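Local atomic coordinates of BF1531-like N-terminal domain-containing protein (Bacteroides fragilis, PDB entry 3SLR), a protein that is of unknown function but binds magnesium through a HAD-like phosphatase domain and may hydrolyse ester bonds, the part described here being its N-terminal portion. Residues Lys222-Asp228 against Ser330-Asp336; Leu229-Trp234 against Ala286-Phe290; Phe258-Trp264 against Tyr363-Tyr368; Asn312-Arg318 against Met343-Val348. All coordinates share one frame. Residue numbers count along the deposited sequence, not the author numbering.

Contact 1: residues Lys222-Asp228 against Ser330-Asp336. With MG (magnesium ion), chain B; MG (magnesium ion), chain C.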
# COMPACT_ATOMS: atom_id res chain seq x y z
N LYS A 222 -10.78 3.39 0.55
CA LYS A 222 -11.50 3.09 1.79
C LYS A 222 -11.71 4.33 2.64
O LYS A 222 -10.83 5.19 2.72
CB LYS A 222 -10.79 2.00 2.60
CG LYS A 222 -10.68 0.67 1.86
CD LYS A 222 -12.05 0.19 1.37
CE LYS A 222 -12.04 -1.29 0.99
NZ LYS A 222 -13.43 -1.89 0.90
N LYS A 223 -12.86 4.41 3.29
CA LYS A 223 -13.25 5.60 4.03
C LYS A 223 -13.60 5.28 5.48
O LYS A 223 -13.77 6.18 6.30
CB LYS A 223 -14.45 6.27 3.37
CG LYS A 223 -14.13 6.92 2.03
CD LYS A 223 -15.40 7.50 1.41
CE LYS A 223 -15.74 6.74 0.15
NZ LYS A 223 -14.59 6.65 -0.78
N CYS A 224 -13.73 3.99 5.79
CA CYS A 224 -14.26 3.57 7.08
C CYS A 224 -13.69 2.23 7.53
O CYS A 224 -13.57 1.30 6.74
CB CYS A 224 -15.79 3.48 6.99
SG CYS A 224 -16.63 2.73 8.41
N LEU A 225 -13.34 2.17 8.81
CA LEU A 225 -12.87 0.94 9.45
C LEU A 225 -13.87 0.54 10.55
O LEU A 225 -14.17 1.33 11.44
CB LEU A 225 -11.48 1.16 10.06
CG LEU A 225 -10.90 -0.01 10.87
CD1 LEU A 225 -10.71 -1.23 9.97
CD2 LEU A 225 -9.58 0.35 11.56
N ILE A 226 -14.39 -0.69 10.46
CA ILE A 226 -15.33 -1.22 11.44
C ILE A 226 -14.62 -2.26 12.29
O ILE A 226 -14.02 -3.19 11.75
CB ILE A 226 -16.54 -1.90 10.76
CG1 ILE A 226 -17.23 -0.92 9.83
CG2 ILE A 226 -17.52 -2.46 11.81
CD1 ILE A 226 -18.19 -1.59 8.85
N LEU A 227 -14.69 -2.10 13.61
CA LEU A 227 -13.93 -2.93 14.53
C LEU A 227 -14.81 -3.80 15.42
O LEU A 227 -15.76 -3.32 16.03
CB LEU A 227 -13.09 -2.04 15.44
CG LEU A 227 -12.06 -1.16 14.74
CD1 LEU A 227 -11.58 -0.04 15.66
CD2 LEU A 227 -10.89 -2.00 14.22
N ASP A 228 -14.47 -5.07 15.51
CA ASP A 228 -14.96 -5.89 16.61
C ASP A 228 -14.21 -5.43 17.88
O ASP A 228 -13.20 -4.73 17.78
CB ASP A 228 -14.70 -7.36 16.30
CG ASP A 228 -14.99 -8.26 17.48
OD1 ASP A 228 -16.17 -8.33 17.89
OD2 ASP A 228 -14.04 -8.89 17.98
N SER A 330 -16.42 0.91 0.43
CA SER A 330 -15.47 1.83 1.03
C SER A 330 -15.17 1.42 2.47
O SER A 330 -14.53 2.18 3.21
CB SER A 330 -15.97 3.27 0.99
OG SER A 330 -16.93 3.52 2.01
N MSE A 331 -15.63 0.23 2.86
CA MSE A 331 -15.52 -0.22 4.26
C MSE A 331 -14.57 -1.39 4.46
O MSE A 331 -14.47 -2.27 3.60
CB MSE A 331 -16.90 -0.63 4.79
CG MSE A 331 -17.84 0.52 4.94
SE MSE A 331 -19.66 -0.07 5.37
CE MSE A 331 -20.21 1.63 6.12
N VAL A 332 -13.89 -1.37 5.60
CA VAL A 332 -13.03 -2.46 6.04
C VAL A 332 -13.55 -2.96 7.39
O VAL A 332 -13.82 -2.16 8.27
CB VAL A 332 -11.58 -1.98 6.23
CG1 VAL A 332 -10.70 -3.11 6.73
CG2 VAL A 332 -11.02 -1.43 4.93
N PHE A 333 -13.70 -4.27 7.54
CA PHE A 333 -14.18 -4.85 8.78
C PHE A 333 -13.15 -5.80 9.38
O PHE A 333 -12.72 -6.75 8.72
CB PHE A 333 -15.50 -5.60 8.51
CG PHE A 333 -16.01 -6.42 9.67
CD1 PHE A 333 -16.29 -5.83 10.89
CD2 PHE A 333 -16.25 -7.79 9.51
CE1 PHE A 333 -16.78 -6.59 11.95
CE2 PHE A 333 -16.73 -8.55 10.56
CZ PHE A 333 -17.00 -7.96 11.78
N LEU A 334 -12.75 -5.53 10.62
CA LEU A 334 -11.78 -6.35 11.35
C LEU A 334 -12.41 -7.09 12.52
O LEU A 334 -12.98 -6.48 13.43
CB LEU A 334 -10.63 -5.48 11.87
CG LEU A 334 -9.81 -4.75 10.80
CD1 LEU A 334 -8.74 -3.89 11.47
CD2 LEU A 334 -9.17 -5.74 9.85
N ASP A 335 -12.29 -8.42 12.50
CA ASP A 335 -12.88 -9.28 13.52
C ASP A 335 -12.01 -10.53 13.68
O ASP A 335 -11.61 -11.15 12.70
CB ASP A 335 -14.32 -9.65 13.12
CG ASP A 335 -15.13 -10.23 14.27
OD1 ASP A 335 -14.59 -11.08 15.01
OD2 ASP A 335 -16.32 -9.83 14.42
N ASP A 336 -11.68 -10.88 14.92
CA ASP A 336 -10.79 -12.01 15.20
C ASP A 336 -11.49 -13.35 15.00
O ASP A 336 -10.83 -14.39 14.95
CB ASP A 336 -10.30 -11.93 16.66
CG ASP A 336 -11.41 -12.19 17.63
OD1 ASP A 336 -12.32 -11.34 17.68
OD2 ASP A 336 -11.43 -13.24 18.32
MG MG B . -13.98 -10.92 18.88
MG MG C . -16.96 -9.27 19.98
O HOH W 1 -15.58 -11.66 17.28
O HOH W 2 -13.61 -13.21 19.70
O HOH W 3 -15.82 -11.20 20.05
O HOH W 4 -17.77 -10.35 21.82
O HOH W 5 -18.46 -9.79 18.47
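Two neighbouring parallel strands, 224-227 and 331-334, run through the Rossmann-like sheet of a HAD-type phosphatase domain and carry magnesium-binding aspartates past their C-terminal ends. Backbone bonds join them, such as Ile226 N to Val332 O at 2.7 Å and Leu334 N to Ile226 O at 2.9 Å. On the face of Ile226 and Phe333, the m rotamer of Ile226 sets CG2 3.7 Å from Phe333 CD1, while its CD1 extends to 4.1 Å from selenomethionine Met331 SE. On the other face, Leu225 (t, p) bends toward the partner strand, its CD1 3.7 Å from Val332 CG1 and 3.6 Å from Leu334 CD1. Lys222 (m, m, t, t) folds back so that NZ donates to Met331 O at 2.9 Å and also bonds Thr352. Asp228 (t) bridges two magnesium ions, its OD1 2.4 Å from MG of chain C, and OD2 accepts from Thr232 OG1. Asp336 is p, and both carboxylates converge on MG of chain B, Asp228 OD2 at 2.2 Å and Asp336 OD1 at 2.1 Å.

Contact 2: residues Leu229-Trp234 against Ala286-Phe290. With MG (magnesium ion), chain B.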
# COMPACT_ATOMS: atom_id res chain seq x y z
N LEU A 229 -14.70 -5.78 19.06
CA LEU A 229 -14.03 -5.38 20.30
C LEU A 229 -13.22 -6.53 20.91
O LEU A 229 -11.99 -6.51 20.90
CB LEU A 229 -15.04 -4.82 21.31
CG LEU A 229 -15.76 -3.52 20.92
CD1 LEU A 229 -16.81 -3.13 21.98
CD2 LEU A 229 -14.78 -2.37 20.67
N ASP A 230 -13.91 -7.53 21.44
CA ASP A 230 -13.21 -8.59 22.19
C ASP A 230 -12.17 -9.33 21.35
O ASP A 230 -12.49 -9.91 20.31
CB ASP A 230 -14.21 -9.59 22.79
CG ASP A 230 -15.04 -8.99 23.92
OD1 ASP A 230 -14.53 -8.17 24.73
OD2 ASP A 230 -16.23 -9.38 24.02
N ASN A 231 -10.93 -9.31 21.82
CA ASN A 231 -9.83 -9.98 21.14
C ASN A 231 -9.50 -9.38 19.77
O ASN A 231 -8.76 -9.97 18.99
CB ASN A 231 -10.05 -11.49 21.06
CG ASN A 231 -9.97 -12.14 22.44
OD1 ASN A 231 -9.07 -11.84 23.23
ND2 ASN A 231 -10.92 -13.02 22.73
N THR A 232 -10.04 -8.20 19.50
CA THR A 232 -9.69 -7.45 18.30
C THR A 232 -8.94 -6.18 18.69
O THR A 232 -7.78 -6.01 18.29
CB THR A 232 -10.93 -7.17 17.41
OG1 THR A 232 -11.48 -8.41 16.97
CG2 THR A 232 -10.54 -6.36 16.18
N ILE A 233 -9.55 -5.32 19.50
CA ILE A 233 -8.84 -4.14 20.00
C ILE A 233 -8.34 -4.24 21.46
O ILE A 233 -7.63 -3.37 21.94
CB ILE A 233 -9.61 -2.82 19.79
CG1 ILE A 233 -10.84 -2.73 20.71
CG2 ILE A 233 -10.00 -2.67 18.31
CD1 ILE A 233 -11.39 -1.32 20.85
N TRP A 234 -8.75 -5.29 22.16
CA TRP A 234 -8.20 -5.60 23.48
C TRP A 234 -8.21 -7.11 23.66
O TRP A 234 -8.97 -7.80 22.99
CB TRP A 234 -8.97 -4.91 24.63
CG TRP A 234 -10.46 -5.25 24.74
CD1 TRP A 234 -11.02 -6.48 24.91
CD2 TRP A 234 -11.55 -4.31 24.70
NE1 TRP A 234 -12.40 -6.38 24.96
CE2 TRP A 234 -12.75 -5.06 24.84
CE3 TRP A 234 -11.64 -2.92 24.54
CZ2 TRP A 234 -14.01 -4.45 24.83
CZ3 TRP A 234 -12.89 -2.33 24.54
CH2 TRP A 234 -14.06 -3.09 24.69
N ALA A 286 -19.91 -2.88 26.59
CA ALA A 286 -18.96 -2.67 25.51
C ALA A 286 -18.35 -1.29 25.58
O ALA A 286 -17.19 -1.11 25.22
CB ALA A 286 -19.64 -2.88 24.14
N LYS A 287 -19.13 -0.30 26.02
CA LYS A 287 -18.64 1.07 26.12
C LYS A 287 -17.81 1.32 27.39
O LYS A 287 -17.03 2.27 27.44
CB LYS A 287 -19.80 2.07 26.09
CG LYS A 287 -20.44 2.22 24.71
CD LYS A 287 -21.65 3.15 24.75
CE LYS A 287 -22.08 3.51 23.32
NZ LYS A 287 -23.14 4.57 23.28
N GLU A 288 -18.00 0.49 28.40
CA GLU A 288 -17.37 0.74 29.70
C GLU A 288 -15.84 0.89 29.66
O GLU A 288 -15.31 1.81 30.28
CB GLU A 288 -17.79 -0.31 30.73
CG GLU A 288 -18.59 0.29 31.88
CD GLU A 288 -18.86 -0.71 32.98
OE1 GLU A 288 -19.03 -1.91 32.66
OE2 GLU A 288 -18.90 -0.30 34.16
N PRO A 289 -15.13 0.01 28.93
CA PRO A 289 -13.67 0.18 28.90
C PRO A 289 -13.26 1.51 28.27
O PRO A 289 -12.32 2.12 28.77
CB PRO A 289 -13.20 -0.99 28.04
CG PRO A 289 -14.27 -2.01 28.13
CD PRO A 289 -15.56 -1.22 28.23
N PHE A 290 -13.94 1.95 27.21
CA PHE A 290 -13.66 3.25 26.63
C PHE A 290 -13.82 4.34 27.67
O PHE A 290 -13.03 5.29 27.72
CB PHE A 290 -14.60 3.55 25.45
CG PHE A 290 -14.39 2.66 24.25
CD1 PHE A 290 -15.01 1.42 24.17
CD2 PHE A 290 -13.57 3.06 23.21
CE1 PHE A 290 -14.81 0.59 23.08
CE2 PHE A 290 -13.37 2.24 22.10
CZ PHE A 290 -13.99 1.00 22.03
MG MG B . -13.98 -10.92 18.88
O HOH W 2 -13.61 -13.21 19.70
O HOH W 3 -15.82 -11.20 20.05
O HOH W 1 -15.58 -11.66 17.28
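The loop after strand 224-227 carries Asp230 and Thr232 of what looks like the DxDx(T/V) motif of HAD-type phosphatases, and packs its hydrophobic residues on helix 283-292. Trp234, Phe290 and Leu229 bury the most surface here. Trp234 reaches the helix with the far end of its indole: CH2 lies 3.6 Å from Pro289 CG and 3.7 Å from Ala286 O, and CZ3 is 3.8 Å from Phe290 CE1. The Trp234 six-membered ring and the Phe290 ring meet obliquely, with centroids 5.9 Å apart and planes at 64°. Phe290 (m) swings its ring back toward the loop, where CZ is 3.7 Å from both Leu229 CD2 and Ile233 CD1; its ring also packs edge-to-face with Phe306 of strand 305-309. Leu229 points at the helix and divides its branches, CD2 meeting Phe290 while CD1 lies 3.6 Å from Ala286 CB. The contact is thus apolar packing on one side of a loop whose other side serves the metal. There the backbone curls tightly, Thr232 N donating to Leu229 O at 2.9 Å, and Asp230 turns its carbonyl to the site, with Asp230 O 2.3 Å from MG of chain B. Its carboxylate instead ties the loop to the packed indole: Trp234 NE1 donates to Asp230 OD1 at 2.8 Å.

Contact 3: residues Phe258-Trp264 against Tyr363-Tyr368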
# COMPACT_ATOMS: atom_id res chain seq x y z
N PHE A 258 -2.08 -4.95 21.66
CA PHE A 258 -3.37 -4.30 21.47
C PHE A 258 -3.23 -2.78 21.57
O PHE A 258 -3.88 -2.05 20.83
CB PHE A 258 -4.43 -4.85 22.44
CG PHE A 258 -4.90 -6.24 22.10
CD1 PHE A 258 -5.76 -6.46 21.03
CD2 PHE A 258 -4.50 -7.33 22.87
CE1 PHE A 258 -6.19 -7.74 20.72
CE2 PHE A 258 -4.92 -8.61 22.55
CZ PHE A 258 -5.77 -8.81 21.48
N THR A 259 -2.34 -2.32 22.45
CA THR A 259 -2.05 -0.90 22.57
C THR A 259 -1.51 -0.34 21.25
O THR A 259 -1.96 0.70 20.77
CB THR A 259 -1.01 -0.62 23.69
OG1 THR A 259 -1.65 -0.77 24.96
CG2 THR A 259 -0.46 0.80 23.59
N GLU A 260 -0.53 -1.03 20.68
CA GLU A 260 0.10 -0.57 19.44
C GLU A 260 -0.85 -0.65 18.24
O GLU A 260 -0.80 0.18 17.35
CB GLU A 260 1.42 -1.32 19.19
CG GLU A 260 2.42 -1.05 20.32
CD GLU A 260 3.73 -1.80 20.19
OE1 GLU A 260 3.86 -2.66 19.30
OE2 GLU A 260 4.63 -1.52 21.02
N PHE A 261 -1.72 -1.66 18.24
CA PHE A 261 -2.78 -1.77 17.24
C PHE A 261 -3.79 -0.63 17.37
O PHE A 261 -4.21 -0.05 16.36
CB PHE A 261 -3.47 -3.13 17.33
CG PHE A 261 -4.65 -3.28 16.39
CD1 PHE A 261 -4.50 -3.05 15.03
CD2 PHE A 261 -5.89 -3.67 16.86
CE1 PHE A 261 -5.57 -3.19 14.16
CE2 PHE A 261 -6.97 -3.80 16.01
CZ PHE A 261 -6.81 -3.56 14.65
N GLN A 262 -4.19 -0.30 18.59
CA GLN A 262 -5.10 0.84 18.80
C GLN A 262 -4.45 2.14 18.36
O GLN A 262 -5.12 3.03 17.87
CB GLN A 262 -5.53 0.96 20.26
CG GLN A 262 -6.56 -0.05 20.69
CD GLN A 262 -7.13 0.26 22.06
OE1 GLN A 262 -7.23 1.42 22.46
NE2 GLN A 262 -7.53 -0.78 22.77
N GLU A 263 -3.13 2.25 18.52
CA GLU A 263 -2.42 3.45 18.07
C GLU A 263 -2.47 3.62 16.54
O GLU A 263 -2.51 4.74 16.04
CB GLU A 263 -0.97 3.43 18.57
CG GLU A 263 -0.89 3.61 20.08
CD GLU A 263 0.48 3.30 20.66
OE1 GLU A 263 1.34 2.74 19.94
OE2 GLU A 263 0.69 3.61 21.86
N TRP A 264 -2.44 2.50 15.83
CA TRP A 264 -2.60 2.51 14.38
C TRP A 264 -4.02 2.99 14.02
O TRP A 264 -4.20 3.81 13.12
CB TRP A 264 -2.36 1.09 13.84
CG TRP A 264 -2.43 0.94 12.34
CD1 TRP A 264 -1.47 1.30 11.43
CD2 TRP A 264 -3.49 0.35 11.58
NE1 TRP A 264 -1.88 0.98 10.16
CE2 TRP A 264 -3.11 0.40 10.22
CE3 TRP A 264 -4.73 -0.20 11.92
CZ2 TRP A 264 -3.93 -0.09 9.20
CZ3 TRP A 264 -5.54 -0.69 10.90
CH2 TRP A 264 -5.13 -0.63 9.56
N TYR A 363 -1.22 -9.10 14.04
CA TYR A 363 -2.27 -8.37 13.32
C TYR A 363 -1.69 -7.24 12.48
O TYR A 363 -1.98 -7.12 11.29
CB TYR A 363 -3.26 -7.73 14.29
CG TYR A 363 -4.26 -8.64 14.97
CD1 TYR A 363 -4.32 -10.00 14.67
CD2 TYR A 363 -5.14 -8.13 15.92
CE1 TYR A 363 -5.24 -10.82 15.31
CE2 TYR A 363 -6.05 -8.95 16.57
CZ TYR A 363 -6.10 -10.29 16.26
OH TYR A 363 -7.02 -11.09 16.90
N LEU A 364 -0.88 -6.40 13.11
CA LEU A 364 -0.51 -5.16 12.45
C LEU A 364 0.40 -5.42 11.26
O LEU A 364 0.17 -4.89 10.17
CB LEU A 364 0.12 -4.20 13.46
CG LEU A 364 0.14 -2.72 13.07
CD1 LEU A 364 -1.26 -2.24 12.67
CD2 LEU A 364 0.70 -1.88 14.22
N GLU A 365 1.41 -6.26 11.44
CA GLU A 365 2.31 -6.57 10.34
C GLU A 365 1.54 -7.19 9.17
O GLU A 365 1.85 -6.94 8.01
CB GLU A 365 3.45 -7.49 10.79
CG GLU A 365 4.53 -6.79 11.63
CD GLU A 365 5.44 -5.88 10.79
OE1 GLU A 365 5.50 -6.05 9.54
OE2 GLU A 365 6.10 -5.00 11.37
N TYR A 366 0.53 -8.00 9.49
CA TYR A 366 -0.33 -8.55 8.45
C TYR A 366 -1.12 -7.45 7.72
O TYR A 366 -1.15 -7.42 6.49
CB TYR A 366 -1.28 -9.61 9.01
CG TYR A 366 -2.38 -9.95 8.03
CD1 TYR A 366 -2.11 -10.69 6.89
CD2 TYR A 366 -3.68 -9.50 8.24
CE1 TYR A 366 -3.11 -10.99 5.97
CE2 TYR A 366 -4.69 -9.80 7.33
CZ TYR A 366 -4.39 -10.54 6.21
OH TYR A 366 -5.41 -10.82 5.31
N LEU A 367 -1.73 -6.55 8.48
CA LEU A 367 -2.48 -5.45 7.88
C LEU A 367 -1.59 -4.60 6.98
O LEU A 367 -2.03 -4.09 5.94
CB LEU A 367 -3.17 -4.61 8.94
CG LEU A 367 -4.26 -5.32 9.73
CD1 LEU A 367 -4.73 -4.46 10.90
CD2 LEU A 367 -5.45 -5.70 8.82
N TYR A 368 -0.33 -4.46 7.35
CA TYR A 368 0.62 -3.73 6.51
C TYR A 368 0.73 -4.32 5.11
O TYR A 368 0.99 -3.58 4.16
CB TYR A 368 2.01 -3.70 7.15
CG TYR A 368 2.18 -2.85 8.39
CD1 TYR A 368 1.26 -1.87 8.75
CD2 TYR A 368 3.31 -3.01 9.20
CE1 TYR A 368 1.44 -1.10 9.92
CE2 TYR A 368 3.50 -2.24 10.34
CZ TYR A 368 2.57 -1.28 10.69
OH TYR A 368 2.77 -0.53 11.84
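Trp264 lays the face of its indole over Leu364, whose CD1 sits 3.6 Å from the centroid of the five-membered ring in a CH-pi contact and 3.4 Å from Trp264 CG. Tyr368, one turn further along, directs its ring edge at the Trp264 face in an offset edge-to-face pair, the centroids 5.8 Å apart and the planes at 63°. Deeper in, Leu367 CD1 touches two aromatics, 3.6 Å from Phe261 CE1 and 3.9 Å from Trp264 CZ3, while Leu364 CD1 also approaches the edge of the Phe261 ring, 4.1 Å from Phe261 CD1. Tyr363 touches Phe258 more loosely, Tyr363 CE2 to Phe258 CE1 at 4.3 Å, and spends its hydroxyl on Asn231 O of the metal-site loop. The two helical segments diverge by 35°, their axes 10.5 Å apart at closest. Helix 255-270 and the short helix 363-368 thus lie together on the parallel sheet of the phosphatase domain, where Phe261 and Leu367 both rest on Leu334 of strand 331-334.

Contact 4: residues Asn312-Arg318 against Met343-Val348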
# COMPACT_ATOMS: atom_id res chain seq x y z
N ASN A 312 -27.00 -10.37 14.31
CA ASN A 312 -25.95 -10.74 13.36
C ASN A 312 -25.23 -9.49 12.85
O ASN A 312 -25.82 -8.43 12.70
CB ASN A 312 -26.52 -11.57 12.21
CG ASN A 312 -27.29 -10.72 11.21
OD1 ASN A 312 -26.70 -10.12 10.31
ND2 ASN A 312 -28.61 -10.69 11.35
N LYS A 313 -23.93 -9.62 12.61
CA LYS A 313 -23.14 -8.45 12.25
C LYS A 313 -23.46 -7.91 10.84
O LYS A 313 -23.32 -6.72 10.58
CB LYS A 313 -21.65 -8.74 12.44
CG LYS A 313 -21.33 -9.03 13.89
CD LYS A 313 -19.84 -8.97 14.16
CE LYS A 313 -19.57 -9.09 15.64
NZ LYS A 313 -18.22 -8.58 15.99
N ALA A 314 -23.93 -8.78 9.96
CA ALA A 314 -24.31 -8.34 8.62
C ALA A 314 -25.37 -7.23 8.70
O ALA A 314 -25.22 -6.17 8.08
CB ALA A 314 -24.81 -9.50 7.78
N ASP A 315 -26.44 -7.48 9.47
CA ASP A 315 -27.50 -6.49 9.65
C ASP A 315 -26.95 -5.23 10.28
O ASP A 315 -27.29 -4.11 9.88
CB ASP A 315 -28.63 -7.05 10.53
CG ASP A 315 -29.52 -8.06 9.81
OD1 ASP A 315 -29.43 -8.18 8.57
OD2 ASP A 315 -30.32 -8.73 10.49
N ASN A 316 -26.09 -5.40 11.29
CA ASN A 316 -25.50 -4.26 11.97
C ASN A 316 -24.64 -3.40 11.05
O ASN A 316 -24.67 -2.18 11.13
CB ASN A 316 -24.70 -4.72 13.21
CG ASN A 316 -25.61 -5.10 14.37
OD1 ASN A 316 -26.75 -4.64 14.46
ND2 ASN A 316 -25.11 -5.95 15.27
N ILE A 317 -23.89 -4.04 10.16
CA ILE A 317 -23.10 -3.29 9.19
C ILE A 317 -23.97 -2.51 8.20
O ILE A 317 -23.63 -1.39 7.80
CB ILE A 317 -22.06 -4.17 8.49
CG1 ILE A 317 -21.00 -4.60 9.51
CG2 ILE A 317 -21.42 -3.43 7.31
CD1 ILE A 317 -20.04 -5.65 9.00
N ARG A 318 -25.11 -3.07 7.82
CA ARG A 318 -26.05 -2.32 7.00
C ARG A 318 -26.51 -1.08 7.76
O ARG A 318 -26.59 0.01 7.19
CB ARG A 318 -27.23 -3.19 6.57
CG ARG A 318 -26.79 -4.40 5.75
CD ARG A 318 -27.97 -5.20 5.21
NE ARG A 318 -27.50 -6.47 4.67
CZ ARG A 318 -27.53 -7.62 5.32
NH1 ARG A 318 -28.03 -7.68 6.54
NH2 ARG A 318 -27.07 -8.72 4.75
N MSE A 343 -19.22 -14.72 7.55
CA MSE A 343 -20.60 -14.33 7.34
C MSE A 343 -20.72 -12.89 6.79
O MSE A 343 -21.54 -12.64 5.91
CB MSE A 343 -21.45 -14.58 8.58
CG MSE A 343 -21.59 -13.41 9.52
SE MSE A 343 -23.27 -12.48 9.23
CE MSE A 343 -24.50 -13.99 9.30
N VAL A 344 -19.90 -11.96 7.28
CA VAL A 344 -19.92 -10.62 6.70
C VAL A 344 -19.48 -10.66 5.23
O VAL A 344 -20.04 -9.96 4.39
CB VAL A 344 -19.10 -9.60 7.53
CG1 VAL A 344 -18.94 -8.29 6.78
CG2 VAL A 344 -19.75 -9.35 8.88
N ARG A 345 -18.48 -11.48 4.93
CA ARG A 345 -18.02 -11.63 3.55
C ARG A 345 -19.13 -12.08 2.62
O ARG A 345 -19.28 -11.54 1.52
CB ARG A 345 -16.90 -12.65 3.46
CG ARG A 345 -15.59 -12.17 3.96
CD ARG A 345 -14.46 -12.93 3.31
NE ARG A 345 -13.22 -12.66 4.02
CZ ARG A 345 -12.78 -13.40 5.02
NH1 ARG A 345 -13.46 -14.46 5.41
NH2 ARG A 345 -11.64 -13.08 5.63
N GLU A 346 -19.87 -13.09 3.05
CA GLU A 346 -20.91 -13.68 2.21
C GLU A 346 -22.13 -12.78 2.12
O GLU A 346 -22.75 -12.68 1.06
CB GLU A 346 -21.35 -15.03 2.75
CG GLU A 346 -20.24 -16.04 2.98
CD GLU A 346 -20.76 -17.32 3.61
OE1 GLU A 346 -21.94 -17.66 3.35
OE2 GLU A 346 -20.00 -17.97 4.36
N HIS A 347 -22.49 -12.15 3.23
CA HIS A 347 -23.78 -11.46 3.31
C HIS A 347 -23.72 -9.97 3.01
O HIS A 347 -24.75 -9.35 2.74
CB HIS A 347 -24.45 -11.74 4.65
CG HIS A 347 -24.92 -13.15 4.79
ND1 HIS A 347 -24.37 -14.04 5.68
CD2 HIS A 347 -25.87 -13.84 4.12
CE1 HIS A 347 -24.97 -15.21 5.57
NE2 HIS A 347 -25.88 -15.12 4.62
N VAL A 348 -22.53 -9.39 3.05
CA VAL A 348 -22.40 -7.98 2.68
C VAL A 348 -21.29 -7.82 1.65
O VAL A 348 -20.20 -7.33 1.96
CB VAL A 348 -22.11 -7.09 3.90
CG1 VAL A 348 -22.45 -5.64 3.58
CG2 VAL A 348 -22.87 -7.57 5.13
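Helix 313-318 and helix 343-347 cross at -61° with their axes 9.4 Å apart at closest, and Ala314 and Val344 mark the nearest backbone approach, CA to CA at 5.3 Å. Asn312 forms the N-cap of the first helix: Asp315 N donates to Asn312 OD1 at 2.8 Å. The second helix closes at His347, and Val348 leaves helical geometry. Small Ala314 lets the helices come close; its CB meets selenomethionine Met343 SE at 3.7 Å, Val348 CG2 at 3.8 Å and His347 CB at 3.9 Å. One turn on, Ile317 CD1 packs 3.6 Å from Val344 CG1, toward the Phe333 side of the sheet. Lys313 brushes Val344 with its CB, 4.1 Å from CG2, but carries NZ away to a salt bridge with Asp335 at the magnesium site. At the outer side, Arg318 NH2 donates to His347 O at 3.1 Å, and its NH1 forms a salt bridge with Asp315 OD1 at 2.5 Å. The join is therefore mainly apolar, and its single direct hydrogen bond uses a carbonyl at the end of helix 343-347, so Arg318 links that helix terminus to Asp315 in the first turn of helix 313-324.

How the contacts relate
Contact 1 is buried, pairing an inner strand of the phosphatase-domain sheet with its edge strand 331-334, and it differs from the rest in being held by backbone hydrogen bonds between strands. Contact 2 is also buried but apolar, and shares the chain B magnesium with contact 1; Thr232 OG1 reaches Asp336 N at 3.2 Å. Contacts 3 and 4 pair helices that are partly exposed, through aromatics and leucines in contact 3 and alanine, valine, isoleucine and selenomethionine side chains plus one arginine hydrogen bond in contact 4. Both pack on strand 331-334, contact 3 against Leu334 and contact 4 against Phe333, whose side chains leave opposite faces of the sheet. The two helix pairs therefore sandwich it, their centres about 23 Å apart.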